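Local structure of protein (thiaminase I) (Bacillus subtilis, 3THI) at residues A20-W25 with V32-T37; G153-A158 with T348-A353. The protein degrades thiamin by a transferase reaction, cleaving the vitamin at its methylene bridge and passing the pyrimidine part to a nucleophile. One frame throughout, in Å; residues are numbered along the deposited sequence.

Contact 1. Residues A20-W25 with V32-T37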
# COMPACT_ATOMS: atom_id res chain seq x y z
N ALA A 20 -13.56 6.94 12.29
CA ALA A 20 -13.74 7.96 11.27
C ALA A 20 -14.99 7.65 10.44
O ALA A 20 -15.86 8.50 10.26
CB ALA A 20 -12.50 8.06 10.35
N VAL A 21 -15.08 6.40 9.99
CA VAL A 21 -16.21 5.95 9.19
C VAL A 21 -17.55 6.05 9.92
O VAL A 21 -18.53 6.55 9.35
CB VAL A 21 -15.98 4.52 8.68
CG1 VAL A 21 -17.23 3.99 7.98
CG2 VAL A 21 -14.81 4.51 7.72
N LEU A 22 -17.59 5.60 11.17
CA LEU A 22 -18.82 5.64 11.97
C LEU A 22 -19.29 7.08 12.16
O LEU A 22 -20.45 7.39 11.90
CB LEU A 22 -18.60 5.00 13.34
CG LEU A 22 -19.83 4.88 14.25
CD1 LEU A 22 -20.78 3.83 13.67
CD2 LEU A 22 -19.42 4.50 15.67
N ASP A 23 -18.37 7.95 12.54
CA ASP A 23 -18.69 9.36 12.75
C ASP A 23 -19.23 10.00 11.47
O ASP A 23 -20.30 10.61 11.48
CB ASP A 23 -17.46 10.12 13.25
CG ASP A 23 -17.77 11.56 13.59
OD1 ASP A 23 -18.92 11.87 13.97
OD2 ASP A 23 -16.84 12.39 13.48
N GLN A 24 -18.50 9.85 10.37
CA GLN A 24 -18.93 10.42 9.10
C GLN A 24 -20.24 9.81 8.57
O GLN A 24 -21.06 10.51 7.98
CB GLN A 24 -17.82 10.34 8.06
CG GLN A 24 -16.60 11.15 8.41
CD GLN A 24 -16.89 12.64 8.45
OE1 GLN A 24 -17.67 13.15 7.65
NE2 GLN A 24 -16.24 13.34 9.36
N TRP A 25 -20.43 8.51 8.80
CA TRP A 25 -21.65 7.83 8.37
C TRP A 25 -22.86 8.36 9.15
O TRP A 25 -23.89 8.69 8.57
CB TRP A 25 -21.55 6.32 8.58
CG TRP A 25 -22.79 5.56 8.20
CD1 TRP A 25 -23.56 4.78 9.02
CD2 TRP A 25 -23.36 5.43 6.88
NE1 TRP A 25 -24.56 4.17 8.30
CE2 TRP A 25 -24.46 4.55 6.98
CE3 TRP A 25 -23.04 5.98 5.63
CZ2 TRP A 25 -25.24 4.20 5.88
CZ3 TRP A 25 -23.82 5.64 4.53
CH2 TRP A 25 -24.91 4.75 4.67
N VAL A 32 -28.95 4.23 10.25
CA VAL A 32 -28.43 3.02 9.63
C VAL A 32 -27.21 2.57 10.40
O VAL A 32 -26.16 3.24 10.40
CB VAL A 32 -28.05 3.26 8.15
CG1 VAL A 32 -27.56 1.94 7.51
CG2 VAL A 32 -29.25 3.83 7.41
N LYS A 33 -27.34 1.42 11.05
CA LYS A 33 -26.28 0.85 11.85
C LYS A 33 -25.16 0.23 11.02
O LYS A 33 -25.40 -0.30 9.93
CB LYS A 33 -26.87 -0.17 12.83
CG LYS A 33 -25.88 -0.76 13.82
CD LYS A 33 -26.56 -1.70 14.81
CE LYS A 33 -25.50 -2.45 15.65
NZ LYS A 33 -26.11 -3.44 16.60
N LEU A 34 -23.93 0.33 11.53
CA LEU A 34 -22.77 -0.25 10.87
C LEU A 34 -22.23 -1.37 11.75
O LEU A 34 -22.15 -1.21 12.97
CB LEU A 34 -21.66 0.80 10.68
CG LEU A 34 -21.89 1.95 9.70
CD1 LEU A 34 -20.59 2.73 9.49
CD2 LEU A 34 -22.39 1.41 8.37
N GLU A 35 -21.95 -2.52 11.15
CA GLU A 35 -21.39 -3.64 11.90
C GLU A 35 -20.02 -3.94 11.31
O GLU A 35 -19.90 -4.65 10.31
CB GLU A 35 -22.28 -4.89 11.83
CG GLU A 35 -21.73 -6.04 12.68
CD GLU A 35 -22.64 -7.27 12.72
OE1 GLU A 35 -23.88 -7.11 12.81
OE2 GLU A 35 -22.10 -8.39 12.69
N PHE A 36 -18.99 -3.36 11.91
CA PHE A 36 -17.63 -3.55 11.44
C PHE A 36 -17.17 -4.97 11.63
O PHE A 36 -17.25 -5.53 12.72
CB PHE A 36 -16.68 -2.57 12.10
CG PHE A 36 -16.89 -1.15 11.66
CD1 PHE A 36 -17.81 -0.33 12.31
CD2 PHE A 36 -16.15 -0.62 10.59
CE1 PHE A 36 -17.99 0.99 11.91
CE2 PHE A 36 -16.32 0.69 10.18
CZ PHE A 36 -17.24 1.51 10.84
N THR A 37 -16.71 -5.54 10.53
CA THR A 37 -16.24 -6.91 10.49
C THR A 37 -14.76 -6.94 10.13
O THR A 37 -14.22 -5.97 9.62
CB THR A 37 -17.02 -7.68 9.42
OG1 THR A 37 -18.42 -7.38 9.56
CG2 THR A 37 -16.81 -9.19 9.57

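Contact 2. Residues G153-A158 with T348-A353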
# COMPACT_ATOMS: atom_id res chain seq x y z
N GLY A 153 7.28 -13.00 3.95
CA GLY A 153 5.97 -13.29 3.38
C GLY A 153 6.07 -13.52 1.89
O GLY A 153 6.72 -12.74 1.17
N GLY A 154 5.43 -14.60 1.42
CA GLY A 154 5.46 -14.98 0.01
C GLY A 154 4.77 -14.02 -0.94
O GLY A 154 5.29 -13.74 -2.01
N THR A 155 3.63 -13.48 -0.52
CA THR A 155 2.88 -12.56 -1.36
C THR A 155 3.61 -11.23 -1.52
O THR A 155 3.54 -10.61 -2.59
CB THR A 155 1.42 -12.36 -0.82
OG1 THR A 155 0.74 -13.62 -0.85
CG2 THR A 155 0.65 -11.37 -1.69
N THR A 156 4.33 -10.81 -0.48
CA THR A 156 5.10 -9.56 -0.55
C THR A 156 6.18 -9.71 -1.62
O THR A 156 6.31 -8.87 -2.51
CB THR A 156 5.78 -9.25 0.79
OG1 THR A 156 4.78 -8.96 1.78
CG2 THR A 156 6.70 -8.05 0.67
N LYS A 157 6.93 -10.81 -1.53
CA LYS A 157 7.98 -11.10 -2.49
C LYS A 157 7.39 -11.22 -3.90
O LYS A 157 7.93 -10.65 -4.85
CB LYS A 157 8.67 -12.41 -2.12
CG LYS A 157 9.40 -12.40 -0.80
CD LYS A 157 10.02 -13.77 -0.56
CE LYS A 157 10.31 -14.03 0.88
NZ LYS A 157 9.10 -14.29 1.67
N ALA A 158 6.29 -11.96 -4.02
CA ALA A 158 5.61 -12.15 -5.31
C ALA A 158 5.18 -10.81 -5.87
O ALA A 158 5.29 -10.56 -7.07
CB ALA A 158 4.41 -13.05 -5.14
N THR A 348 -4.10 -18.29 -7.43
CA THR A 348 -3.40 -19.49 -7.86
C THR A 348 -1.94 -19.16 -8.17
O THR A 348 -1.03 -19.86 -7.73
CB THR A 348 -4.07 -20.14 -9.12
OG1 THR A 348 -5.40 -20.55 -8.79
CG2 THR A 348 -3.28 -21.38 -9.59
N TRP A 349 -1.72 -18.07 -8.90
CA TRP A 349 -0.38 -17.63 -9.26
C TRP A 349 0.47 -17.37 -8.02
O TRP A 349 1.68 -17.59 -8.03
CB TRP A 349 -0.44 -16.37 -10.13
CG TRP A 349 0.87 -16.05 -10.79
CD1 TRP A 349 1.27 -16.43 -12.04
CD2 TRP A 349 1.96 -15.29 -10.23
NE1 TRP A 349 2.54 -15.96 -12.30
CE2 TRP A 349 2.99 -15.26 -11.21
CE3 TRP A 349 2.18 -14.64 -9.01
CZ2 TRP A 349 4.21 -14.60 -11.00
CZ3 TRP A 349 3.41 -13.98 -8.80
CH2 TRP A 349 4.40 -13.98 -9.79
N LEU A 350 -0.17 -16.87 -6.96
CA LEU A 350 0.53 -16.58 -5.71
C LEU A 350 0.97 -17.88 -5.03
O LEU A 350 2.07 -17.95 -4.47
CB LEU A 350 -0.39 -15.77 -4.79
CG LEU A 350 -0.06 -14.30 -4.50
CD1 LEU A 350 0.79 -13.68 -5.57
CD2 LEU A 350 -1.36 -13.55 -4.31
N LYS A 351 0.11 -18.89 -5.07
CA LYS A 351 0.45 -20.19 -4.47
C LYS A 351 1.62 -20.81 -5.24
O LYS A 351 2.57 -21.31 -4.65
CB LYS A 351 -0.75 -21.14 -4.48
CG LYS A 351 -1.89 -20.71 -3.58
CD LYS A 351 -2.93 -21.81 -3.41
CE LYS A 351 -4.00 -21.42 -2.39
NZ LYS A 351 -4.79 -22.60 -1.92
N ASP A 352 1.53 -20.74 -6.56
CA ASP A 352 2.56 -21.26 -7.45
C ASP A 352 3.89 -20.55 -7.26
O ASP A 352 4.96 -21.17 -7.37
CB ASP A 352 2.13 -21.09 -8.91
CG ASP A 352 1.04 -22.05 -9.33
OD1 ASP A 352 0.85 -23.08 -8.65
OD2 ASP A 352 0.37 -21.77 -10.36
N ALA A 353 3.82 -19.23 -7.05
CA ALA A 353 5.01 -18.40 -6.86
C ALA A 353 5.82 -18.75 -5.63
O ALA A 353 7.05 -18.80 -5.71
CB ALA A 353 4.64 -16.93 -6.85

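Contact 1. Residues A20-W25 with V32-T37
Leu34 is the bump of this contact, and the hollow that takes it lies between Trp25 and Val21, one helical turn apart. Its CD2 rests over the five-membered ring of Trp25 as a CH-pi contact, 3.8 Å from the ring centroid and 24° off the normal, while CD1 lies 3.8 Å from Trp25 CB and 3.9 Å from Val21 CG1. Forked leucine suits the place: CG and both methyls bear on the indole, while CD1 still reaches the valine. Trp25 is placed by its first torsion, CG anti to the backbone N (178°), which carries the indole out to Val32. There NE1 donates to Val32 O at 2.8 Å; the oxygen lies in the indole plane, but the nitrogen stands above the carbonyl plane and the bond is bent (138° at the hydrogen). Beside it, Val32 CG1 packs 3.6 Å from Trp25 CZ2. A phenylalanine in place of Trp25 would probably leave Val32 O without this donor and open a gap against the valine. Farther along, Phe36 points its ring edge at the helix, CZ meeting Val21 CG1 at 3.8 Å, and Leu22 CB borders the same edge. The contact lies within a beta-alpha-beta crossover: helix 14-28 follows strand 2-6 and runs nearly antiparallel to strand 33-36, which pairs in parallel with strand 2-6, while Leu281 and Met285 of helix 275-286 pack against this core.

Contact 2. Residues G153-A158 with T348-A353
Ala158 and Leu350 meet where two helices, 154-169 and 346-353, pack almost at right angles (99°, axes 9.5 Å apart at the segments) in a protein of the periplasmic-binding-protein superfamily. The apolar contacts centre on one methyl. Ala158 CB points at the other helix and lies 3.7 Å from Leu350 CD1, 3.9 Å from Trp349 CZ3 and 4.2 Å from Ala353 CB. Alanine suits such a site on both helices: its short side chain lets the backbones draw close, with the CA atoms of Ala158 and Ala353 6.5 Å apart. Trp349 takes part by its rim and not its face, since Ala158 CB sits at the edge of the six-membered ring near its plane. With CG anti to the backbone N (-167°), the indole swings along its own helix to reach this position, and its body also packs on Tyr161 and Leu162 farther along helix 154-169.

A second, mixed contact lies at Thr155, whose side chain crosses that of Leu350 at about a right angle. Its hydroxyl comes closest, Thr155 OG1 lying 3.8 Å from Leu350 CG in van der Waals contact and not in a bond, with CG2 beside it 4.0 Å from Leu350 CD2. Threonine thus offers both a hydroxyl and a methyl to the leucine at this partly exposed border.

Polar bonds do not cross between the two segments. The indole nitrogen on helix 346-353 is satisfied from outside the segments: Trp349 NE1 hydrogen-bonds to Pro179 O.

Both contacts bury apolar side chains but hold different elements, their centres about 33 Å apart and their nearest atoms about 19 Å. Contact 1 ties a helix to the strand that follows it within one crossover; contact 2 brings helix 346-353 against the start of helix 154-169, nearly 200 residues away in sequence. Contact 1 is the larger, at 306 Å² against 174 Å², and uses bulky side chains with one hydrogen bond between its segments. Contact 2 gathers Leu350, the rim of Trp349 and Ala353 round one alanine methyl, with no such bond. Most touching residues are buried, but Leu22 and Phe36 in contact 1 and Thr155 and Leu350 in contact 2 are partly exposed.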